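Local coordinates for chitinase A (Pteris ryukyuensis, PDB 4RL3), which probably hydrolyses the O-glycosidic bonds of chitin through this family 18 catalytic domain, which is one part of a longer fern class III chitinase, at residues I8-N13 / L32-D37; F182-Y187 / S198-A203. All coordinates share one frame; numbering follows the deposited sequence.

Interaction 1 of 2, residues I8-N13 / L32-D37; sequences IGALYN and LAFAID. With EDO (1,2-ethanediol), chain C.
Ile8 joins Leu32 as a parallel bridge pair at the C-terminal end of strand 3-8. Its carbonyl O accepts the N-H of Ala33 at 2.9 Å, the donor lying 39° out of the carbonyl plane, and the same O takes a CA-H contact from Leu32 CA at 3.3 Å. The two side chains share one face of the sheet: Leu32 CG stands anti to its carbonyl carbon (chi1 -72°), and CD2 meets Ile8 CG2 at 4.3 Å. Gly9 then turns the chain out of the strand at phi 116°, a backbone shape in which a CB would collide with Ile8 O, so glycine fits. Ala10 follows with its CB turned toward strand 27-36, 4.0 Å from Ala33 CB and 3.9 Å from Phe34 CE2, which it approaches obliquely. Ala10 N comes within 3.0 Å of Ala33 O at a poor angle; its N-H is instead given to O1 of a bound 1,2-ethanediol, N to O1 3.0 Å. Phe34, which follows a cis peptide, carries Ala33 CB over the centre of one ring face. Leu11 lays its CG against ethanediol O2 at 3.4 Å. The carboxylate of Asp251 accepts from Gly9 N and Leu11 N, tying the loop to helix 250-254. The contact is thus buried at the C-terminal end of the parallel strands of a TIM barrel, where strand 27-36 is flanked by strand 3-8 and by strand 73-81, against which Leu32 and Phe34 pack, while helix 250-254 covers Ile8.

Interaction 2 of 2, residues F182-Y187 / S198-A203; sequences FQFYSY and SLYNTA. With ACT (acetate ion), chain E.
Ala203 sets its CB over the centre of the Phe182 ring, 3.6 Å from the centroid and 6° off the normal. Phe182 reaches it with CG anti to the backbone N (chi1 -169°), and its CD1 lies over the centre of one face of the Phe184 ring. Phe184 places CZ 3.5 Å from Tyr200 CD2; the two planes, 28° apart, are slid so far that they barely overlap. Tyr187 takes Leu199 CD2 over one ring face, 4.0 Å from the centroid, with Ser186 OG over the opposite face. One water donates to both Tyr187 OH and Leu199 O, and Asp160 also bonds that hydroxyl. Within the loop, Gln183 O accepts from Ser186 N and, nearly straight along its C=O, from Ser186 OG at 2.7 Å. An alanine in place of Gln183 would probably leave Ala157 O without the NE2 donor and open a gap beside a bound acetate, whose OXT lies 3.2 Å from Gln183 OE1. Tyr185 OH donates to that acetate. This is a beta-alpha unit of the TIM barrel, aromatic side chains filling the space between the loop after strand 179-180 and the following helix 193-206.

Both interactions are largely buried and belong to one TIM barrel, on opposite sides of the chain's centre, their own centres 24 Å apart and their nearest atoms about 8 Å. They share no strand or helix. Interaction 1 joins two neighbouring barrel strands as they run into their loops, so backbone bonding is joined by aliphatic and alanine contacts with little aromatic packing. Interaction 2 lies farther out, between a post-strand loop and an outer helix, and relies on aromatic rings, methyl groups and a bridging water. The ethanediol sits on interaction 1; the acetate, bonded by Tyr185 of interaction 2, also lies about 4 Å from the Phe34 side chain of interaction 1. Both probably come from the crystallisation liquor.

Interaction 1 of 2, residues I8-N13 / L32-D37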
loop_
_atom_site.group_PDB
_atom_site.type_symbol
_atom_site.label_atom_id
_atom_site.label_comp_id
_atom_site.label_asym_id
_atom_site.label_seq_id
_atom_site.Cartn_x
_atom_site.Cartn_y
_atom_site.Cartn_z
ATOM N N ILE A 8 -3.594 0.942 -7.282
ATOM C CA ILE A 8 -4.117 0.801 -8.635
ATOM C C ILE A 8 -3.640 -0.471 -9.331
ATOM O O ILE A 8 -2.475 -0.850 -9.221
ATOM C CB ILE A 8 -3.734 2.038 -9.484
ATOM C CG1 ILE A 8 -4.318 1.962 -10.907
ATOM C CG2 ILE A 8 -2.221 2.236 -9.545
ATOM C CD1 ILE A 8 -4.300 3.284 -11.624
ATOM N N GLY A 9 -4.558 -1.114 -10.053
ATOM C CA GLY A 9 -4.204 -2.110 -11.065
ATOM C C GLY A 9 -4.628 -3.550 -10.878
ATOM O O GLY A 9 -4.454 -4.341 -11.792
ATOM N N ALA A 10 -5.196 -3.898 -9.721
ATOM C CA ALA A 10 -5.421 -5.302 -9.383
ATOM C C ALA A 10 -6.663 -5.906 -10.017
ATOM O O ALA A 10 -6.750 -7.127 -10.125
ATOM C CB ALA A 10 -5.478 -5.485 -7.878
ATOM N N LEU A 11 -7.627 -5.081 -10.412
ATOM C CA LEU A 11 -8.891 -5.624 -10.936
ATOM C C LEU A 11 -8.879 -5.905 -12.433
ATOM O O LEU A 11 -9.798 -6.567 -12.935
ATOM C CB LEU A 11 -10.071 -4.704 -10.615
ATOM C CG LEU A 11 -10.309 -4.395 -9.137
ATOM C CD1 LEU A 11 -11.669 -3.731 -8.977
ATOM C CD2 LEU A 11 -10.236 -5.634 -8.256
ATOM N N TYR A 12 -7.852 -5.447 -13.140
ATOM C CA TYR A 12 -7.808 -5.543 -14.605
ATOM C C TYR A 12 -9.079 -4.956 -15.221
ATOM O O TYR A 12 -9.722 -5.588 -16.069
ATOM C CB TYR A 12 -7.589 -6.991 -15.069
ATOM C CG TYR A 12 -6.261 -7.611 -14.653
ATOM C CD1 TYR A 12 -6.011 -7.946 -13.323
ATOM C CD2 TYR A 12 -5.264 -7.890 -15.599
ATOM C CE1 TYR A 12 -4.801 -8.518 -12.941
ATOM C CE2 TYR A 12 -4.060 -8.473 -15.223
ATOM C CZ TYR A 12 -3.836 -8.775 -13.895
ATOM O OH TYR A 12 -2.631 -9.355 -13.533
ATOM N N ASN A 13 -9.433 -3.743 -14.803
ATOM C CA ASN A 13 -10.676 -3.125 -15.274
ATOM C C ASN A 13 -10.458 -1.938 -16.187
ATOM O O ASN A 13 -11.413 -1.236 -16.521
ATOM C CB ASN A 13 -11.649 -2.794 -14.122
ATOM C CG ASN A 13 -11.247 -1.572 -13.296
ATOM O OD1 ASN A 13 -10.244 -0.887 -13.562
ATOM N ND2 ASN A 13 -12.043 -1.306 -12.266
ATOM N N LEU A 32 1.077 0.223 -7.397
ATOM C CA LEU A 32 0.661 -0.886 -8.244
ATOM C C LEU A 32 0.317 -2.090 -7.391
ATOM O O LEU A 32 1.111 -2.490 -6.532
ATOM C CB LEU A 32 1.780 -1.244 -9.238
ATOM C CG LEU A 32 1.987 -0.217 -10.344
ATOM C CD1 LEU A 32 3.316 -0.415 -11.072
ATOM C CD2 LEU A 32 0.815 -0.246 -11.311
ATOM N N ALA A 33 -0.851 -2.675 -7.647
ATOM C CA ALA A 33 -1.332 -3.816 -6.877
ATOM C C ALA A 33 -1.649 -4.945 -7.865
ATOM O O ALA A 33 -2.515 -4.751 -8.699
ATOM C CB ALA A 33 -2.573 -3.412 -6.087
ATOM N N PHE A 34 -0.987 -6.107 -7.828
ATOM C CA PHE A 34 0.013 -6.547 -6.851
ATOM C C PHE A 34 1.132 -7.314 -7.558
ATOM O O PHE A 34 0.910 -7.924 -8.616
ATOM C CB PHE A 34 -0.634 -7.523 -5.862
ATOM C CG PHE A 34 -1.661 -6.899 -4.964
ATOM C CD1 PHE A 34 -1.261 -6.185 -3.848
ATOM C CD2 PHE A 34 -3.024 -7.026 -5.230
ATOM C CE1 PHE A 34 -2.189 -5.605 -3.017
ATOM C CE2 PHE A 34 -3.965 -6.457 -4.392
ATOM C CZ PHE A 34 -3.545 -5.742 -3.285
ATOM N N ALA A 35 2.317 -7.327 -6.949
ATOM C CA ALA A 35 3.336 -8.321 -7.281
ATOM C C ALA A 35 3.152 -9.458 -6.287
ATOM O O ALA A 35 2.959 -9.219 -5.098
ATOM C CB ALA A 35 4.744 -7.738 -7.201
ATOM N N ILE A 36 3.169 -10.691 -6.775
ATOM C CA ILE A 36 2.965 -11.847 -5.915
ATOM C C ILE A 36 3.981 -12.912 -6.301
ATOM O O ILE A 36 4.193 -13.178 -7.491
ATOM C CB ILE A 36 1.540 -12.427 -6.071
ATOM C CG1 ILE A 36 0.490 -11.304 -6.079
ATOM C CG2 ILE A 36 1.250 -13.429 -4.956
ATOM C CD1 ILE A 36 -0.909 -11.758 -6.408
ATOM N N ASP A 37 4.567 -13.537 -5.283
ATOM C CA ASP A 37 5.530 -14.619 -5.476
ATOM C C ASP A 37 4.801 -15.954 -5.598
ATOM O O ASP A 37 5.031 -16.891 -4.824
ATOM C CB ASP A 37 6.586 -14.627 -4.354
ATOM C CG ASP A 37 5.991 -14.707 -2.945
ATOM O OD1 ASP A 37 4.928 -14.099 -2.676
ATOM O OD2 ASP A 37 6.595 -15.380 -2.084
HETATM C C1 EDO C . -6.544 -2.708 -6.076
HETATM O O1 EDO C . -6.005 -2.245 -7.328
HETATM C C2 EDO C . -7.883 -3.426 -6.262
HETATM O O2 EDO C . -8.910 -2.516 -6.642
#

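Interaction 2 of 2, residues F182-Y187 / S198-A203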
loop_
_atom_site.group_PDB
_atom_site.type_symbol
_atom_site.label_atom_id
_atom_site.label_comp_id
_atom_site.label_asym_id
_atom_site.label_seq_id
_atom_site.Cartn_x
_atom_site.Cartn_y
_atom_site.Cartn_z
ATOM N N PHE A 182 -2.223 1.957 7.205
ATOM C CA PHE A 182 -3.172 1.223 8.018
ATOM C C PHE A 182 -4.531 1.236 7.315
ATOM O O PHE A 182 -4.999 2.282 6.888
ATOM C CB PHE A 182 -3.284 1.810 9.428
ATOM C CG PHE A 182 -4.048 0.930 10.372
ATOM C CD1 PHE A 182 -5.431 0.959 10.378
ATOM C CD2 PHE A 182 -3.395 0.046 11.207
ATOM C CE1 PHE A 182 -6.152 0.137 11.206
ATOM C CE2 PHE A 182 -4.118 -0.789 12.044
ATOM C CZ PHE A 182 -5.498 -0.738 12.044
ATOM N N GLN A 183 -5.144 0.066 7.178
ATOM C CA GLN A 183 -6.397 -0.074 6.445
ATOM C C GLN A 183 -7.617 0.231 7.316
ATOM O O GLN A 183 -8.212 -0.671 7.909
ATOM C CB GLN A 183 -6.525 -1.485 5.889
ATOM C CG GLN A 183 -5.412 -1.887 4.931
ATOM C CD GLN A 183 -5.626 -3.285 4.382
ATOM O OE1 GLN A 183 -6.757 -3.720 4.178
ATOM N NE2 GLN A 183 -4.538 -4.005 4.166
ATOM N N PHE A 184 -8.016 1.497 7.356
ATOM C CA PHE A 184 -9.144 1.915 8.208
ATOM C C PHE A 184 -10.495 1.516 7.634
ATOM O O PHE A 184 -11.502 1.529 8.349
ATOM C CB PHE A 184 -9.072 3.413 8.484
ATOM C CG PHE A 184 -7.972 3.778 9.437
ATOM C CD1 PHE A 184 -8.128 3.587 10.810
ATOM C CD2 PHE A 184 -6.758 4.269 8.975
ATOM C CE1 PHE A 184 -7.103 3.898 11.689
ATOM C CE2 PHE A 184 -5.740 4.597 9.855
ATOM C CZ PHE A 184 -5.904 4.403 11.216
ATOM N N TYR A 185 -10.498 1.109 6.370
ATOM C CA TYR A 185 -11.691 0.573 5.724
ATOM C C TYR A 185 -12.010 -0.854 6.177
ATOM O O TYR A 185 -13.002 -1.435 5.728
ATOM C CB TYR A 185 -11.593 0.686 4.193
ATOM C CG TYR A 185 -10.244 0.336 3.600
ATOM C CD1 TYR A 185 -9.256 1.306 3.457
ATOM C CD2 TYR A 185 -9.963 -0.950 3.171
ATOM C CE1 TYR A 185 -8.016 0.995 2.916
ATOM C CE2 TYR A 185 -8.734 -1.271 2.613
ATOM C CZ TYR A 185 -7.764 -0.306 2.492
ATOM O OH TYR A 185 -6.546 -0.622 1.946
ATOM N N SER A 186 -11.176 -1.413 7.064
ATOM C CA SER A 186 -11.500 -2.652 7.782
ATOM C C SER A 186 -12.606 -2.430 8.826
ATOM O O SER A 186 -13.211 -3.398 9.284
ATOM C CB SER A 186 -10.243 -3.209 8.475
ATOM O OG SER A 186 -9.733 -2.289 9.429
ATOM N N TYR A 187 -12.847 -1.181 9.225
ATOM C CA TYR A 187 -13.868 -0.885 10.232
ATOM C C TYR A 187 -15.243 -0.730 9.585
ATOM O O TYR A 187 -15.365 -0.698 8.357
ATOM C CB TYR A 187 -13.480 0.344 11.067
ATOM C CG TYR A 187 -12.222 0.106 11.869
ATOM C CD1 TYR A 187 -12.172 -0.892 12.839
ATOM C CD2 TYR A 187 -11.072 0.845 11.636
ATOM C CE1 TYR A 187 -11.021 -1.141 13.556
ATOM C CE2 TYR A 187 -9.910 0.608 12.348
ATOM C CZ TYR A 187 -9.885 -0.380 13.311
ATOM O OH TYR A 187 -8.727 -0.623 14.021
ATOM N N SER A 198 -10.944 8.290 17.031
ATOM C CA SER A 198 -10.543 7.367 18.096
ATOM C C SER A 198 -9.820 6.125 17.543
ATOM O O SER A 198 -8.790 5.700 18.079
ATOM C CB SER A 198 -11.759 6.935 18.918
ATOM O OG SER A 198 -12.359 8.035 19.590
ATOM N N LEU A 199 -10.355 5.564 16.471
ATOM C CA LEU A 199 -9.768 4.372 15.853
ATOM C C LEU A 199 -8.381 4.677 15.295
ATOM O O LEU A 199 -7.458 3.848 15.384
ATOM C CB LEU A 199 -10.669 3.849 14.734
ATOM C CG LEU A 199 -12.025 3.308 15.185
ATOM C CD1 LEU A 199 -12.966 3.182 14.001
ATOM C CD2 LEU A 199 -11.867 1.980 15.895
ATOM N N TYR A 200 -8.237 5.872 14.721
ATOM C CA TYR A 200 -6.955 6.322 14.221
ATOM C C TYR A 200 -5.937 6.440 15.358
ATOM O O TYR A 200 -4.796 6.000 15.226
ATOM C CB TYR A 200 -7.083 7.659 13.455
ATOM C CG TYR A 200 -5.721 8.137 13.017
ATOM C CD1 TYR A 200 -4.915 8.875 13.882
ATOM C CD2 TYR A 200 -5.203 7.787 11.776
ATOM C CE1 TYR A 200 -3.646 9.267 13.507
ATOM C CE2 TYR A 200 -3.933 8.175 11.397
ATOM C CZ TYR A 200 -3.164 8.917 12.268
ATOM O OH TYR A 200 -1.882 9.289 11.932
ATOM N N ASN A 201 -6.337 7.047 16.475
ATOM C CA ASN A 201 -5.442 7.155 17.623
ATOM C C ASN A 201 -4.988 5.793 18.136
ATOM O O ASN A 201 -3.823 5.594 18.444
ATOM C CB ASN A 201 -6.097 7.980 18.736
ATOM C CG ASN A 201 -5.885 9.468 18.546
ATOM O OD1 ASN A 201 -4.964 10.047 19.136
ATOM N ND2 ASN A 201 -6.696 10.092 17.679
ATOM N N THR A 202 -5.896 4.832 18.181
ATOM C CA THR A 202 -5.543 3.509 18.658
ATOM C C THR A 202 -4.543 2.835 17.720
ATOM O O THR A 202 -3.528 2.281 18.166
ATOM C CB THR A 202 -6.797 2.640 18.825
ATOM O OG1 THR A 202 -7.612 3.177 19.888
ATOM C CG2 THR A 202 -6.411 1.202 19.159
ATOM N N ALA A 203 -4.827 2.872 16.422
ATOM C CA ALA A 203 -3.907 2.291 15.440
ATOM C C ALA A 203 -2.559 2.997 15.463
ATOM O O ALA A 203 -1.490 2.359 15.464
ATOM C CB ALA A 203 -4.509 2.355 14.044
HETATM C C ACT E . -5.184 -3.470 0.801
HETATM O O ACT E . -5.047 -4.673 0.461
HETATM O OXT ACT E . -6.355 -3.097 1.073
HETATM C CH3 ACT E . -4.012 -2.529 0.861
HETATM O O HOH W 1 -8.009 1.152 15.976
#